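Local coordinates for protein arylalkylamine N-Acetyltransferase like 5b (Aedes aegypti, PDB 4FD4) that probably catalyses transfer of acetyl, and perhaps longer fatty acyl, groups from coenzyme A thioesters to the amine of arylalkylamines such as serotonin and dopamine, at residues T60-A64 with L147-Q151; M89-A93 with I104-L108; A115-Y121 with E182-Q186; G165-S169 with H207-K211. All coordinates share one frame; numbering follows the deposited sequence.

Contact 1: T60-A64 with L147-Q151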
loop_
_atom_site.group_PDB
_atom_site.type_symbol
_atom_site.label_atom_id
_atom_site.label_comp_id
_atom_site.label_asym_id
_atom_site.label_seq_id
_atom_site.Cartn_x
_atom_site.Cartn_y
_atom_site.Cartn_z
ATOM N N THR A 60 8.318 -9.264 -3.928
ATOM C CA THR A 60 8.216 -7.801 -3.842
ATOM C C THR A 60 7.694 -7.327 -2.469
ATOM O O THR A 60 7.133 -6.228 -2.328
ATOM C CB THR A 60 7.385 -7.236 -5.004
ATOM O OG1 THR A 60 6.085 -7.833 -4.991
ATOM C CG2 THR A 60 8.055 -7.566 -6.330
ATOM N N VAL A 61 7.879 -8.183 -1.469
ATOM C CA VAL A 61 7.612 -7.832 -0.081
ATOM C C VAL A 61 8.944 -7.620 0.615
ATOM O O VAL A 61 9.778 -8.525 0.674
ATOM C CB VAL A 61 6.773 -8.914 0.633
ATOM C CG1 VAL A 61 6.695 -8.645 2.121
ATOM C CG2 VAL A 61 5.371 -8.962 0.032
ATOM N N VAL A 62 9.160 -6.402 1.101
ATOM C CA VAL A 62 10.411 -6.066 1.759
ATOM C C VAL A 62 10.162 -5.932 3.255
ATOM O O VAL A 62 9.181 -5.325 3.677
ATOM C CB VAL A 62 11.012 -4.741 1.257
ATOM C CG1 VAL A 62 12.308 -4.433 2.014
ATOM C CG2 VAL A 62 11.267 -4.783 -0.241
ATOM N N VAL A 63 11.060 -6.494 4.055
ATOM C CA VAL A 63 10.916 -6.429 5.485
ATOM C C VAL A 63 12.144 -5.768 6.071
ATOM O O VAL A 63 13.257 -5.836 5.503
ATOM C CB VAL A 63 10.706 -7.812 6.110
ATOM C CG1 VAL A 63 9.320 -8.368 5.750
ATOM C CG2 VAL A 63 11.808 -8.758 5.662
ATOM N N ALA A 64 11.900 -5.087 7.181
ATOM C CA ALA A 64 12.958 -4.556 8.031
ATOM C C ALA A 64 12.926 -5.433 9.275
ATOM O O ALA A 64 11.874 -5.583 9.935
ATOM C CB ALA A 64 12.685 -3.106 8.387
ATOM N N LEU A 147 12.899 1.628 3.803
ATOM C CA LEU A 147 11.942 0.720 3.143
ATOM C C LEU A 147 11.545 1.234 1.768
ATOM O O LEU A 147 11.597 0.490 0.779
ATOM C CB LEU A 147 10.687 0.528 3.990
ATOM C CG LEU A 147 10.787 -0.470 5.132
ATOM C CD1 LEU A 147 9.535 -0.394 6.014
ATOM C CD2 LEU A 147 10.983 -1.883 4.565
ATOM N N LEU A 148 11.140 2.501 1.697
ATOM C CA LEU A 148 10.715 3.075 0.423
ATOM C C LEU A 148 11.876 3.113 -0.556
ATOM O O LEU A 148 11.717 2.827 -1.739
ATOM C CB LEU A 148 10.164 4.493 0.626
ATOM C CG LEU A 148 9.010 5.040 -0.228
ATOM C CD1 LEU A 148 9.226 6.516 -0.558
ATOM C CD2 LEU A 148 8.719 4.235 -1.492
ATOM N N GLN A 149 13.052 3.485 -0.074
ATOM C CA GLN A 149 14.217 3.534 -0.953
ATOM C C GLN A 149 14.547 2.139 -1.446
ATOM O O GLN A 149 14.963 1.963 -2.586
ATOM C CB GLN A 149 15.443 4.102 -0.245
ATOM C CG GLN A 149 16.649 4.180 -1.184
ATOM C CD GLN A 149 16.445 5.254 -2.232
ATOM O OE1 GLN A 149 16.226 6.413 -1.892
ATOM N NE2 GLN A 149 16.462 4.869 -3.505
ATOM N N PHE A 150 14.395 1.150 -0.575
ATOM C CA PHE A 150 14.680 -0.222 -0.963
ATOM C C PHE A 150 13.710 -0.597 -2.088
ATOM O O PHE A 150 14.122 -1.177 -3.096
ATOM C CB PHE A 150 14.603 -1.171 0.249
ATOM C CG PHE A 150 15.072 -2.589 -0.034
ATOM C CD1 PHE A 150 16.195 -3.112 0.607
ATOM C CD2 PHE A 150 14.380 -3.407 -0.934
ATOM C CE1 PHE A 150 16.639 -4.425 0.351
ATOM C CE2 PHE A 150 14.811 -4.724 -1.191
ATOM C CZ PHE A 150 15.932 -5.231 -0.547
ATOM N N GLN A 151 12.435 -0.235 -1.944
ATOM C CA GLN A 151 11.451 -0.560 -2.991
ATOM C C GLN A 151 11.788 0.155 -4.310
ATOM O O GLN A 151 11.647 -0.413 -5.396
ATOM C CB GLN A 151 10.023 -0.239 -2.526
ATOM C CG GLN A 151 9.450 -1.218 -1.480
ATOM C CD GLN A 151 9.002 -2.554 -2.077
ATOM O OE1 GLN A 151 9.491 -2.973 -3.129
ATOM N NE2 GLN A 151 8.060 -3.226 -1.403
#
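Val62 on strand 61-64 faces Leu147, the residue with the nearest CA, across strand and helix axes that approach to 9.2 Å and run at 147° to one another. Its two methyls divide the work. CG1, anti to the backbone N (chi1 179°), lies over one face of the Phe150 ring, 4.0 Å from the ring centroid, which makes it a CH-pi contact. The same methyl touches Leu147 CD2 at 3.8 Å. The other methyl, CG2, comes 3.5 Å from Phe150 CD2 and lies 3.7 Å from the amide carbon CD of Gln151. Beyond Val62, Gln151 bends at its second torsion and carries its amide to the start of the strand. There NE2 donates to Thr60 O over 3.3 Å; the N-H points almost straight at the oxygen (173°), but it arrives from above the carbonyl plane. Ser76 OG also bonds NE2, and Tyr127 OH bonds OE1, so both ends of the amide are committed. Helix 143-158 thus packs on one face of the mixed GNAT sheet, against strand 61-66, and the seam is mainly apolar, with one buried amide whose rotation is set by bonds at both heteroatoms.

Contact 2: M89-A93 with I104-L108; sequences MVEEA and ILKLL
Met89 reaches Leu108 through the bend at its last torsion (chi3 74°), which turns CE in against the backbone side of Leu108, 3.6 Å from its CB. Leu105 makes the reciprocal reach: its first torsion, -101°, is displaced from a staggered value and spreads the branched end along the helix 85-95 side. Its two methyls then part. CD2 settles 4.0 Å from Met89 CB, whereas CD1 lies against the aliphatic stem and carboxylate of Glu92, 3.9 Å from OE1. Leu105 CB completes the set, 4.1 Å from Ala93 CB, so this one side chain touches residues spaced over a full turn of its partner. The small Ala93 allows the closest backbone pairing, with its CA 5.9 Å from the CA of Leu105. Lys106 follows on the neighbouring flank, where its CG touches Ala93 CB at 4.0 Å while the extended chain carries NZ on toward a long, weak ion pair with Glu195. The axes of the two segments are 8.5 Å apart and run at 171°, the geometry of an antiparallel helical hairpin joined by a short connection between helices 85-95 and 99-115. The contacts are all van der Waals; Glu92 contributes CG, CD and OE1 by packing on Leu105 CD1. The hairpin is thus held at the surface by shape and apolar burial, while the Glu92 carboxylate edges the apolar patch and Lys106 NZ leads off toward Glu195.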
loop_
_atom_site.group_PDB
_atom_site.type_symbol
_atom_site.label_atom_id
_atom_site.label_comp_id
_atom_site.label_asym_id
_atom_site.label_seq_id
_atom_site.Cartn_x
_atom_site.Cartn_y
_atom_site.Cartn_z
ATOM N N MET A 89 -10.072 -5.251 -10.897
ATOM C CA MET A 89 -10.308 -5.080 -9.461
ATOM C C MET A 89 -11.792 -4.957 -9.171
ATOM O O MET A 89 -12.283 -5.509 -8.194
ATOM C CB MET A 89 -9.557 -3.860 -8.920
ATOM C CG MET A 89 -8.046 -4.054 -8.899
ATOM S SD MET A 89 -7.128 -2.508 -8.916
ATOM C CE MET A 89 -7.391 -1.963 -7.229
ATOM N N VAL A 90 -12.515 -4.228 -10.017
ATOM C CA VAL A 90 -13.968 -4.095 -9.838
ATOM C C VAL A 90 -14.651 -5.469 -9.967
ATOM O O VAL A 90 -15.553 -5.844 -9.172
ATOM C CB VAL A 90 -14.548 -3.055 -10.840
ATOM C CG1 VAL A 90 -16.058 -2.987 -10.750
ATOM C CG2 VAL A 90 -13.944 -1.676 -10.569
ATOM N N GLU A 91 -14.195 -6.238 -10.951
ATOM C CA GLU A 91 -14.737 -7.582 -11.137
ATOM C C GLU A 91 -14.469 -8.446 -9.905
ATOM O O GLU A 91 -15.376 -9.096 -9.380
ATOM C CB GLU A 91 -14.161 -8.252 -12.380
ATOM C CG GLU A 91 -14.638 -9.685 -12.541
ATOM C CD GLU A 91 -14.368 -10.252 -13.925
ATOM O OE1 GLU A 91 -13.649 -9.597 -14.713
ATOM O OE2 GLU A 91 -14.881 -11.355 -14.220
ATOM N N GLU A 92 -13.222 -8.437 -9.439
ATOM C CA GLU A 92 -12.861 -9.182 -8.238
ATOM C C GLU A 92 -13.736 -8.746 -7.069
ATOM O O GLU A 92 -14.136 -9.565 -6.240
ATOM C CB GLU A 92 -11.369 -9.009 -7.902
ATOM C CG GLU A 92 -10.892 -9.900 -6.755
ATOM C CD GLU A 92 -9.456 -9.627 -6.321
ATOM O OE1 GLU A 92 -9.129 -9.918 -5.147
ATOM O OE2 GLU A 92 -8.653 -9.138 -7.147
ATOM N N ALA A 93 -14.047 -7.453 -7.017
ATOM C CA ALA A 93 -14.836 -6.899 -5.924
ATOM C C ALA A 93 -16.224 -7.509 -5.921
ATOM O O ALA A 93 -16.819 -7.722 -4.859
ATOM C CB ALA A 93 -14.922 -5.381 -6.034
ATOM N N ILE A 104 -13.373 -1.792 -0.394
ATOM C CA ILE A 104 -12.003 -1.263 -0.388
ATOM C C ILE A 104 -11.359 -1.420 -1.762
ATOM O O ILE A 104 -10.712 -0.495 -2.270
ATOM C CB ILE A 104 -11.129 -1.901 0.717
ATOM C CG1 ILE A 104 -11.616 -1.430 2.091
ATOM C CG2 ILE A 104 -9.666 -1.498 0.538
ATOM C CD1 ILE A 104 -11.008 -2.201 3.265
ATOM N N LEU A 105 -11.565 -2.579 -2.368
ATOM C CA LEU A 105 -11.077 -2.861 -3.717
ATOM C C LEU A 105 -11.589 -1.838 -4.724
ATOM O O LEU A 105 -10.824 -1.364 -5.571
ATOM C CB LEU A 105 -11.510 -4.259 -4.151
ATOM C CG LEU A 105 -10.468 -5.361 -4.067
ATOM C CD1 LEU A 105 -11.123 -6.723 -4.331
ATOM C CD2 LEU A 105 -9.352 -5.090 -5.071
ATOM N N LYS A 106 -12.875 -1.501 -4.644
ATOM C CA LYS A 106 -13.413 -0.443 -5.510
ATOM C C LYS A 106 -12.763 0.900 -5.272
ATOM O O LYS A 106 -12.458 1.627 -6.227
ATOM C CB LYS A 106 -14.929 -0.312 -5.355
ATOM C CG LYS A 106 -15.719 -1.499 -5.868
ATOM C CD LYS A 106 -17.159 -1.343 -5.419
ATOM C CE LYS A 106 -17.998 -2.542 -5.799
ATOM N NZ LYS A 106 -19.423 -2.298 -5.454
ATOM N N LEU A 107 -12.560 1.247 -4.005
ATOM C CA LEU A 107 -11.822 2.477 -3.692
ATOM C C LEU A 107 -10.398 2.513 -4.283
ATOM O O LEU A 107 -9.978 3.513 -4.883
ATOM C CB LEU A 107 -11.773 2.709 -2.184
ATOM C CG LEU A 107 -10.834 3.810 -1.690
ATOM C CD1 LEU A 107 -11.233 5.188 -2.236
ATOM C CD2 LEU A 107 -10.830 3.821 -0.168
ATOM N N LEU A 108 -9.660 1.426 -4.103
ATOM C CA LEU A 108 -8.299 1.296 -4.633
ATOM C C LEU A 108 -8.283 1.411 -6.149
ATOM O O LEU A 108 -7.417 2.076 -6.735
ATOM C CB LEU A 108 -7.695 -0.053 -4.232
ATOM C CG LEU A 108 -7.468 -0.270 -2.737
ATOM C CD1 LEU A 108 -6.904 -1.673 -2.469
ATOM C CD2 LEU A 108 -6.541 0.798 -2.194
#

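Contact 3: A115-Y121 with E182-Q186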
loop_
_atom_site.group_PDB
_atom_site.type_symbol
_atom_site.label_atom_id
_atom_site.label_comp_id
_atom_site.label_asym_id
_atom_site.label_seq_id
_atom_site.Cartn_x
_atom_site.Cartn_y
_atom_site.Cartn_z
ATOM N N ALA A 115 -5.360 8.170 -10.939
ATOM C CA ALA A 115 -3.946 8.497 -11.055
ATOM C C ALA A 115 -3.483 8.250 -12.480
ATOM O O ALA A 115 -2.749 9.056 -13.046
ATOM C CB ALA A 115 -3.120 7.683 -10.074
ATOM N N ASP A 116 -3.901 7.124 -13.048
ATOM C CA ASP A 116 -3.551 6.774 -14.425
ATOM C C ASP A 116 -2.050 6.913 -14.685
ATOM O O ASP A 116 -1.649 7.504 -15.682
ATOM C CB ASP A 116 -4.317 7.669 -15.400
ATOM C CG ASP A 116 -4.178 7.213 -16.846
ATOM O OD1 ASP A 116 -4.352 8.054 -17.756
ATOM O OD2 ASP A 116 -3.874 6.015 -17.068
ATOM N N VAL A 117 -1.222 6.368 -13.796
ATOM C CA VAL A 117 0.231 6.510 -13.929
ATOM C C VAL A 117 0.757 6.094 -15.308
ATOM O O VAL A 117 1.507 6.846 -15.960
ATOM C CB VAL A 117 0.981 5.734 -12.830
ATOM C CG1 VAL A 117 2.484 5.738 -13.108
ATOM C CG2 VAL A 117 0.681 6.327 -11.473
ATOM N N CYS A 118 0.338 4.920 -15.762
ATOM C CA CYS A 118 0.836 4.384 -17.026
ATOM C C CYS A 118 0.503 5.300 -18.214
ATOM O O CYS A 118 1.331 5.502 -19.113
ATOM C CB CYS A 118 0.292 2.980 -17.258
ATOM S SG CYS A 118 0.879 1.749 -16.039
ATOM N N GLY A 119 -0.703 5.854 -18.207
ATOM C CA GLY A 119 -1.140 6.720 -19.289
ATOM C C GLY A 119 -0.464 8.075 -19.243
ATOM O O GLY A 119 -0.067 8.620 -20.278
ATOM N N ARG A 120 -0.335 8.623 -18.041
ATOM C CA ARG A 120 0.282 9.925 -17.872
ATOM C C ARG A 120 1.758 9.921 -18.246
ATOM O O ARG A 120 2.265 10.908 -18.780
ATOM C CB ARG A 120 0.110 10.426 -16.447
ATOM C CG ARG A 120 -1.297 10.913 -16.168
ATOM C CD ARG A 120 -1.388 11.601 -14.834
ATOM N NE ARG A 120 -2.779 11.848 -14.472
ATOM C CZ ARG A 120 -3.164 12.333 -13.298
ATOM N NH1 ARG A 120 -2.257 12.623 -12.374
ATOM N NH2 ARG A 120 -4.455 12.526 -13.048
ATOM N N TYR A 121 2.453 8.819 -17.977
ATOM C CA TYR A 121 3.899 8.828 -18.199
ATOM C C TYR A 121 4.377 8.024 -19.408
ATOM O O TYR A 121 5.575 8.042 -19.747
ATOM C CB TYR A 121 4.632 8.409 -16.925
ATOM C CG TYR A 121 4.383 9.363 -15.785
ATOM C CD1 TYR A 121 3.255 9.237 -14.980
ATOM C CD2 TYR A 121 5.261 10.405 -15.526
ATOM C CE1 TYR A 121 3.014 10.125 -13.942
ATOM C CE2 TYR A 121 5.036 11.292 -14.484
ATOM C CZ TYR A 121 3.911 11.149 -13.697
ATOM O OH TYR A 121 3.688 12.036 -12.667
ATOM N N GLU A 182 6.305 12.869 -7.153
ATOM C CA GLU A 182 5.354 13.965 -7.297
ATOM C C GLU A 182 3.955 13.419 -7.020
ATOM O O GLU A 182 3.550 12.428 -7.633
ATOM C CB GLU A 182 5.431 14.542 -8.722
ATOM C CG GLU A 182 4.418 15.655 -9.053
ATOM C CD GLU A 182 4.333 15.959 -10.552
ATOM O OE1 GLU A 182 5.004 15.260 -11.343
ATOM O OE2 GLU A 182 3.593 16.894 -10.944
ATOM N N CYS A 183 3.224 14.039 -6.092
ATOM C CA CYS A 183 1.811 13.698 -5.895
ATOM C C CYS A 183 0.988 14.245 -7.048
ATOM O O CYS A 183 0.928 15.459 -7.250
ATOM C CB CYS A 183 1.271 14.261 -4.588
ATOM S SG CYS A 183 -0.557 14.377 -4.575
ATOM N N ILE A 184 0.346 13.348 -7.791
ATOM C CA ILE A 184 -0.347 13.719 -9.018
ATOM C C ILE A 184 -1.866 13.677 -8.876
ATOM O O ILE A 184 -2.591 14.208 -9.722
ATOM C CB ILE A 184 0.046 12.800 -10.176
ATOM C CG1 ILE A 184 -0.113 11.336 -9.756
ATOM C CG2 ILE A 184 1.474 13.094 -10.643
ATOM C CD1 ILE A 184 0.221 10.358 -10.848
ATOM N N SER A 185 -2.346 13.041 -7.815
ATOM C CA SER A 185 -3.777 12.927 -7.588
ATOM C C SER A 185 -4.043 12.731 -6.098
ATOM O O SER A 185 -3.195 12.205 -5.379
ATOM C CB SER A 185 -4.348 11.766 -8.409
ATOM O OG SER A 185 -5.577 11.318 -7.875
ATOM N N GLN A 186 -5.205 13.173 -5.627
ATOM C CA GLN A 186 -5.589 12.946 -4.236
ATOM C C GLN A 186 -7.090 12.774 -4.075
ATOM O O GLN A 186 -7.869 13.121 -4.969
ATOM C CB GLN A 186 -5.073 14.063 -3.317
ATOM C CG GLN A 186 -5.038 15.448 -3.932
ATOM C CD GLN A 186 -4.505 16.486 -2.961
ATOM O OE1 GLN A 186 -5.015 16.632 -1.844
ATOM N NE2 GLN A 186 -3.470 17.209 -3.377
HETATM O O HOH W 1 2.897 14.594 -13.945
#
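Arg120 NH1 donates to Ile184 O over 3.1 Å with an N-H angle of 160°. The oxygen lies close to the guanidinium plane, but the donor sits well above the carbonyl plane, so the approach is in plane for the arginine and out of plane for the peptide. Ala115 O lies over one guanidinium face, offset toward its rim; it is near NE, but the angle is too poor for a bond. The arginine chain, extended from CG to NE, and the isoleucine run alongside each other in reverse senses, which brings NH1 unusually close to Ile184 CB, at 3.2 Å. Ile184 projects from the strand into the angle formed by Ala115, Val117, Arg120 and Tyr121. Its CG1 branch stands between the backbone N and the carbonyl carbon (chi1 51°), which sends CD1 toward the helix, 4.1 Å from Val117 CG2 and 4.3 Å from Ala115 CB. CD1 also meets the Tyr121 ring at its edge, and CG2 packs tightly against Tyr121 OH at 3.2 Å. That hydroxyl bonds a water at 3.0 Å, and the water donates a weak bond to Glu182 OE1. On the helix side, Asp116 has positive phi where helix 99-115 ends and acts as N-cap of helix 117-121, its OD2 accepting a weak bond from Gly119 N. Thr212 on strand 209-216 is paired with two residues, Ile184 and Ser185, which makes a classic beta bulge in strand 182-188, one edge of the chain's mixed GNAT sheet, overlaid here by the helix.

Contact 4: G165-S169 with H207-K211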
loop_
_atom_site.group_PDB
_atom_site.type_symbol
_atom_site.label_atom_id
_atom_site.label_comp_id
_atom_site.label_asym_id
_atom_site.label_seq_id
_atom_site.Cartn_x
_atom_site.Cartn_y
_atom_site.Cartn_z
ATOM N N GLY A 165 2.585 5.117 -5.383
ATOM C CA GLY A 165 1.966 4.645 -4.159
ATOM C C GLY A 165 0.763 5.463 -3.743
ATOM O O GLY A 165 0.620 6.629 -4.132
ATOM N N ASP A 166 -0.115 4.837 -2.965
ATOM C CA ASP A 166 -1.224 5.531 -2.341
ATOM C C ASP A 166 -0.845 5.769 -0.882
ATOM O O ASP A 166 -0.815 4.839 -0.078
ATOM C CB ASP A 166 -2.508 4.696 -2.435
ATOM C CG ASP A 166 -2.913 4.407 -3.870
ATOM O OD1 ASP A 166 -2.773 5.309 -4.727
ATOM O OD2 ASP A 166 -3.356 3.272 -4.147
ATOM N N PHE A 167 -0.522 7.016 -0.566
ATOM C CA PHE A 167 -0.021 7.373 0.750
ATOM C C PHE A 167 -1.095 8.043 1.586
ATOM O O PHE A 167 -1.595 9.120 1.242
ATOM C CB PHE A 167 1.231 8.236 0.608
ATOM C CG PHE A 167 2.336 7.549 -0.140
ATOM C CD1 PHE A 167 3.068 6.544 0.467
ATOM C CD2 PHE A 167 2.617 7.877 -1.460
ATOM C CE1 PHE A 167 4.075 5.890 -0.221
ATOM C CE2 PHE A 167 3.628 7.225 -2.149
ATOM C CZ PHE A 167 4.355 6.231 -1.525
ATOM N N THR A 168 -1.466 7.359 2.643
ATOM C CA THR A 168 -2.599 7.694 3.449
ATOM C C THR A 168 -2.251 8.534 4.656
ATOM O O THR A 168 -3.107 9.029 5.284
ATOM C CB THR A 168 -3.338 6.434 3.930
ATOM O OG1 THR A 168 -3.555 5.545 2.839
ATOM C CG2 THR A 168 -4.683 6.799 4.477
ATOM N N SER A 169 -0.983 8.697 4.966
ATOM C CA SER A 169 -0.580 9.501 6.107
ATOM C C SER A 169 0.337 10.650 5.767
ATOM O O SER A 169 0.876 10.755 4.685
ATOM C CB SER A 169 0.041 8.658 7.177
ATOM O OG SER A 169 1.219 8.058 6.747
ATOM N N HIS A 207 -11.055 15.495 7.293
ATOM C CA HIS A 207 -10.034 16.075 6.424
ATOM C C HIS A 207 -8.816 15.150 6.297
ATOM O O HIS A 207 -7.684 15.629 6.185
ATOM C CB HIS A 207 -9.559 17.442 6.939
ATOM C CG HIS A 207 -10.648 18.301 7.504
ATOM N ND1 HIS A 207 -10.422 19.204 8.525
ATOM C CD2 HIS A 207 -11.959 18.410 7.191
ATOM C CE1 HIS A 207 -11.550 19.823 8.819
ATOM N NE2 HIS A 207 -12.502 19.360 8.024
ATOM N N GLN A 208 -9.042 13.836 6.344
ATOM C CA GLN A 208 -7.988 12.871 6.026
ATOM C C GLN A 208 -7.981 12.583 4.530
ATOM O O GLN A 208 -9.002 12.205 3.955
ATOM C CB GLN A 208 -8.146 11.569 6.807
ATOM C CG GLN A 208 -7.321 10.421 6.227
ATOM C CD GLN A 208 -6.843 9.442 7.282
ATOM O OE1 GLN A 208 -7.642 8.857 8.021
ATOM N NE2 GLN A 208 -5.527 9.258 7.359
ATOM N N VAL A 209 -6.819 12.758 3.911
ATOM C CA VAL A 209 -6.692 12.716 2.462
ATOM C C VAL A 209 -5.704 11.639 2.029
ATOM O O VAL A 209 -4.682 11.424 2.684
ATOM C CB VAL A 209 -6.190 14.067 1.920
ATOM C CG1 VAL A 209 -6.036 14.019 0.417
ATOM C CG2 VAL A 209 -7.132 15.199 2.324
ATOM N N ILE A 210 -6.012 10.975 0.917
ATOM C CA ILE A 210 -5.122 9.982 0.336
ATOM C C ILE A 210 -4.419 10.593 -0.861
ATOM O O ILE A 210 -5.060 11.220 -1.702
ATOM C CB ILE A 210 -5.903 8.755 -0.139
ATOM C CG1 ILE A 210 -6.826 8.246 0.971
ATOM C CG2 ILE A 210 -4.939 7.666 -0.613
ATOM C CD1 ILE A 210 -7.638 7.047 0.572
ATOM N N LYS A 211 -3.105 10.425 -0.950
ATOM C CA LYS A 211 -2.378 11.011 -2.074
ATOM C C LYS A 211 -1.632 9.965 -2.888
ATOM O O LYS A 211 -0.811 9.234 -2.355
ATOM C CB LYS A 211 -1.388 12.078 -1.592
ATOM C CG LYS A 211 -2.018 13.255 -0.848
ATOM C CD LYS A 211 -1.255 14.539 -1.167
ATOM C CE LYS A 211 -1.730 15.722 -0.332
ATOM N NZ LYS A 211 -1.350 15.579 1.103
#
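The Phe167 ring meets Lys211 obliquely, with Lys211 O 3.8 Å from ring atom CD2 and presented neither squarely to a face nor to the edge. CG stands anti to the carbonyl carbon (chi1 -59°), and the ring leads away from strand 209-211 to pack against Ser172, Val173 and Ala176 of helix 170-178. The other flat group, the Gln208 amide, crosses toward Thr168; its NE2 gives a weak bond to Thr168 O at 3.2 Å and lies 3.9 Å from Thr168 CG2. Between these two groups the backbones pair. Phe167 N donates to Lys211 O at 2.9 Å, and Lys211 N returns a bond to Phe167 O at 3.0 Å, each close to straight at 172°. This is an antiparallel hydrogen-bonded pair. Strand 162-167 lies between strand 209-216 and its parallel neighbour, strand 126-134; the splay beside strand 126-134 is where GNAT enzymes commonly admit the pantetheine arm of coenzyme A, and probably does so here. Thr168 N, where the pairing ends, bonds a glycerol molecule. On the side away from the phenyl ring, Asp166 CB touches Ile210 CG2 at 4.2 Å, and Leu111 of helix 99-115 packs on both residues. The Asp166 carboxylate is bonded by Thr212 through OD1 and, weakly, by His128 through OD2.

How the contacts relate
Contact 1 is the buried one and contact 2 lies at the surface, their centres 25 Å apart on opposite sides of the chain's centre; contacts 3 and 4 are partly buried. Contacts 1, 3 and 4 all reach the one mixed sheet: a helix laid on it, a short helix over its edge strand, and a strand pair within it. Contact 2 instead joins two helices, among them helix 99-115, whose last residue, Ala115, opens contact 3. Contacts 3 and 4 touch directly through neighbouring strands 182-188 and 209-216. Backbone bonding dominates contact 4; side-chain-to-carbonyl bonds occur in 1 and 3 and, weakly, in 4; contact 2 relies on van der Waals packing, with no polar bond between its segments.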